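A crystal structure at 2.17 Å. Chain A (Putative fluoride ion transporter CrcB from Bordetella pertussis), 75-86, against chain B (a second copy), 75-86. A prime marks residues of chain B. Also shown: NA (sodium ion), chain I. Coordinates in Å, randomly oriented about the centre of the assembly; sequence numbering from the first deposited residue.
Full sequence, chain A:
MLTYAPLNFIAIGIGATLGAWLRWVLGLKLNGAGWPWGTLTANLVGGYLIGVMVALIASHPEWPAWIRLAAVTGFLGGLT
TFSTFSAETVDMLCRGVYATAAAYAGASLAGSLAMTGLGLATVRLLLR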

# COMPACT_ATOMS: atom_id res chain seq x y z
N PHE A 75 -4.08 -11.97 -3.60
CA PHE A 75 -3.07 -12.30 -2.59
C PHE A 75 -2.13 -11.12 -2.33
O PHE A 75 -1.99 -10.67 -1.19
CB PHE A 75 -2.28 -13.53 -3.02
CG PHE A 75 -1.18 -13.90 -2.08
CD1 PHE A 75 -1.46 -14.52 -0.87
CD2 PHE A 75 0.14 -13.63 -2.40
CE1 PHE A 75 -0.44 -14.86 0.00
CE2 PHE A 75 1.16 -13.97 -1.52
CZ PHE A 75 0.87 -14.59 -0.32
N LEU A 76 -1.48 -10.62 -3.38
CA LEU A 76 -0.54 -9.52 -3.19
C LEU A 76 -1.25 -8.23 -2.78
O LEU A 76 -0.66 -7.39 -2.10
CB LEU A 76 0.28 -9.31 -4.46
CG LEU A 76 1.16 -10.51 -4.81
CD1 LEU A 76 1.91 -10.28 -6.11
CD2 LEU A 76 2.13 -10.80 -3.67
N GLY A 77 -2.51 -8.07 -3.19
CA GLY A 77 -3.28 -6.93 -2.74
C GLY A 77 -3.71 -7.01 -1.29
O GLY A 77 -4.02 -5.98 -0.69
N GLY A 78 -3.73 -8.21 -0.72
CA GLY A 78 -4.03 -8.37 0.68
C GLY A 78 -2.77 -8.43 1.52
O GLY A 78 -2.79 -8.13 2.72
N LEU A 79 -1.66 -8.82 0.90
CA LEU A 79 -0.39 -8.92 1.62
C LEU A 79 0.21 -7.54 1.87
O LEU A 79 0.61 -7.23 3.00
CB LEU A 79 0.59 -9.79 0.83
CG LEU A 79 2.01 -9.84 1.39
CD1 LEU A 79 2.03 -10.40 2.81
CD2 LEU A 79 2.90 -10.67 0.47
N THR A 80 0.28 -6.70 0.84
CA THR A 80 0.82 -5.36 1.01
C THR A 80 -0.25 -4.43 1.57
O THR A 80 -1.44 -4.75 1.60
CB THR A 80 1.36 -4.82 -0.31
OG1 THR A 80 0.28 -4.69 -1.25
CG2 THR A 80 2.41 -5.77 -0.87
N THR A 81 0.19 -3.26 2.02
CA THR A 81 -0.74 -2.29 2.60
C THR A 81 -0.14 -0.90 2.50
O THR A 81 1.04 -0.70 2.79
CB THR A 81 -1.06 -2.63 4.06
OG1 THR A 81 -1.84 -1.58 4.64
CG2 THR A 81 0.22 -2.83 4.87
N PHE A 82 -0.97 0.05 2.08
CA PHE A 82 -0.60 1.46 2.08
C PHE A 82 -1.18 2.22 3.27
O PHE A 82 -0.53 3.14 3.79
CB PHE A 82 -1.07 2.14 0.79
CG PHE A 82 -0.09 3.12 0.23
CD1 PHE A 82 0.15 4.32 0.88
CD2 PHE A 82 0.58 2.86 -0.95
CE1 PHE A 82 1.05 5.24 0.36
CE2 PHE A 82 1.48 3.77 -1.47
CZ PHE A 82 1.72 4.96 -0.81
N SER A 83 -2.38 1.84 3.72
CA SER A 83 -3.01 2.52 4.85
C SER A 83 -2.24 2.27 6.14
O SER A 83 -1.97 3.21 6.90
CB SER A 83 -4.46 2.06 4.99
OG SER A 83 -4.54 0.64 5.06
N THR A 84 -1.89 1.01 6.41
CA THR A 84 -1.11 0.71 7.61
C THR A 84 0.23 1.42 7.58
O THR A 84 0.68 1.95 8.60
CB THR A 84 -0.92 -0.81 7.75
OG1 THR A 84 -2.19 -1.46 7.75
CG2 THR A 84 -0.19 -1.13 9.04
N PHE A 85 0.88 1.45 6.41
CA PHE A 85 2.11 2.22 6.27
C PHE A 85 1.87 3.70 6.55
O PHE A 85 2.70 4.37 7.18
CB PHE A 85 2.69 2.02 4.87
CG PHE A 85 3.63 3.12 4.44
CD1 PHE A 85 4.94 3.13 4.88
CD2 PHE A 85 3.20 4.12 3.59
CE1 PHE A 85 5.81 4.14 4.49
CE2 PHE A 85 4.06 5.13 3.19
CZ PHE A 85 5.37 5.13 3.64
N SER A 86 0.73 4.22 6.09
CA SER A 86 0.44 5.64 6.28
C SER A 86 0.20 5.97 7.75
O SER A 86 0.69 6.99 8.25
CB SER A 86 -0.78 6.04 5.44
OG SER A 86 -1.00 7.44 5.50
N PHE B 75 -10.30 -4.80 6.19
CA PHE B 75 -10.90 -4.00 5.12
C PHE B 75 -9.91 -3.00 4.55
O PHE B 75 -9.64 -2.99 3.34
CB PHE B 75 -12.16 -3.29 5.63
CG PHE B 75 -12.85 -2.47 4.58
CD1 PHE B 75 -13.63 -3.07 3.61
CD2 PHE B 75 -12.71 -1.09 4.56
CE1 PHE B 75 -14.26 -2.31 2.64
CE2 PHE B 75 -13.34 -0.33 3.59
CZ PHE B 75 -14.11 -0.94 2.63
N LEU B 76 -9.36 -2.13 5.40
CA LEU B 76 -8.41 -1.13 4.92
C LEU B 76 -7.12 -1.78 4.44
O LEU B 76 -6.50 -1.28 3.49
CB LEU B 76 -8.13 -0.11 6.01
CG LEU B 76 -9.37 0.64 6.48
CD1 LEU B 76 -9.04 1.61 7.60
CD2 LEU B 76 -10.03 1.36 5.31
N GLY B 77 -6.71 -2.88 5.07
CA GLY B 77 -5.54 -3.60 4.59
C GLY B 77 -5.76 -4.24 3.23
O GLY B 77 -4.80 -4.50 2.50
N GLY B 78 -7.01 -4.52 2.88
CA GLY B 78 -7.34 -5.08 1.58
C GLY B 78 -7.67 -4.00 0.57
O GLY B 78 -7.46 -4.18 -0.63
N LEU B 79 -8.17 -2.86 1.06
CA LEU B 79 -8.53 -1.77 0.16
C LEU B 79 -7.28 -1.11 -0.43
O LEU B 79 -7.22 -0.85 -1.64
CB LEU B 79 -9.38 -0.74 0.90
CG LEU B 79 -9.74 0.53 0.12
CD1 LEU B 79 -10.51 0.20 -1.14
CD2 LEU B 79 -10.52 1.49 1.01
N THR B 80 -6.29 -0.82 0.41
CA THR B 80 -5.07 -0.21 -0.08
C THR B 80 -4.12 -1.28 -0.62
O THR B 80 -4.34 -2.48 -0.45
CB THR B 80 -4.39 0.60 1.02
OG1 THR B 80 -4.04 -0.25 2.11
CG2 THR B 80 -5.32 1.70 1.51
N THR B 81 -3.06 -0.83 -1.29
CA THR B 81 -2.11 -1.75 -1.89
C THR B 81 -0.79 -1.03 -2.12
O THR B 81 -0.77 0.12 -2.58
CB THR B 81 -2.63 -2.33 -3.21
OG1 THR B 81 -1.59 -3.07 -3.86
CG2 THR B 81 -3.13 -1.22 -4.13
N PHE B 82 0.31 -1.70 -1.78
CA PHE B 82 1.64 -1.20 -2.07
C PHE B 82 2.27 -1.87 -3.28
O PHE B 82 3.01 -1.22 -4.03
CB PHE B 82 2.56 -1.38 -0.86
CG PHE B 82 3.53 -0.25 -0.65
CD1 PHE B 82 4.62 -0.08 -1.49
CD2 PHE B 82 3.34 0.65 0.38
CE1 PHE B 82 5.51 0.96 -1.29
CE2 PHE B 82 4.22 1.70 0.58
CZ PHE B 82 5.31 1.85 -0.26
N SER B 83 1.98 -3.16 -3.49
CA SER B 83 2.56 -3.89 -4.62
C SER B 83 2.02 -3.37 -5.95
O SER B 83 2.79 -3.19 -6.90
CB SER B 83 2.29 -5.38 -4.47
OG SER B 83 0.92 -5.62 -4.16
N THR B 84 0.71 -3.13 -6.03
CA THR B 84 0.14 -2.58 -7.25
C THR B 84 0.72 -1.21 -7.56
O THR B 84 1.06 -0.91 -8.71
CB THR B 84 -1.38 -2.49 -7.14
OG1 THR B 84 -1.92 -3.77 -6.77
CG2 THR B 84 -2.00 -2.05 -8.46
N PHE B 85 0.86 -0.36 -6.54
CA PHE B 85 1.49 0.94 -6.73
C PHE B 85 2.94 0.79 -7.17
O PHE B 85 3.43 1.56 -8.00
CB PHE B 85 1.40 1.76 -5.43
CG PHE B 85 2.48 2.80 -5.29
CD1 PHE B 85 2.37 4.02 -5.93
CD2 PHE B 85 3.59 2.56 -4.50
CE1 PHE B 85 3.36 4.98 -5.81
CE2 PHE B 85 4.58 3.51 -4.37
CZ PHE B 85 4.46 4.72 -5.02
N SER B 86 3.65 -0.20 -6.61
CA SER B 86 5.05 -0.39 -6.96
C SER B 86 5.21 -0.85 -8.41
O SER B 86 6.10 -0.37 -9.12
CB SER B 86 5.69 -1.40 -6.01
OG SER B 86 7.07 -1.55 -6.28
NA NA I . -3.42 -4.23 0.66

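The two copies meet at the break after helix 75-79, and the contact buries 673 Å² in total. A sodium ion lies between the two copies, bound only by backbone oxygens among these residues. Gly77 O and Gly77′ O each lie 2.3 Å from NA; Thr80 O lies 2.2 Å and Thr80′ O 2.3 Å from it. The cation lets these carbonyls converge: Thr80 O and Gly77′ O are 3.5 Å apart without a hydrogen bond. The backbones come close at glycine: Gly78 CA is 4.8 Å from Gly78′ CA.

Hydrogen bonds flank the ion. Thr80 points toward the other copy in rotamer p. Thr80 OG1 donates to Leu76 O (3.0 Å) and accepts from Phe82′ N (3.0 Å) and Ser83′ N (3.2 Å). The hydroxyl thus ties its own helix end to the partner's next helix. Thr80′ OG1 does the same with Phe82 N and Ser83 N, both at 3.1 Å. Thr81 points away, and Thr81 OG1 shares a hydrogen bond with Thr84 OG1 (3.1 Å).

The aromatic contacts are apolar and buried. Phe82 and Phe82′ form an offset stack, with centroids 4.8 Å apart. The edge of each Phe82 ring also meets the face of the partner's Phe85; Phe82 CE2 lies 3.9 Å from Phe85′ CD2. Flat rings suit both packings.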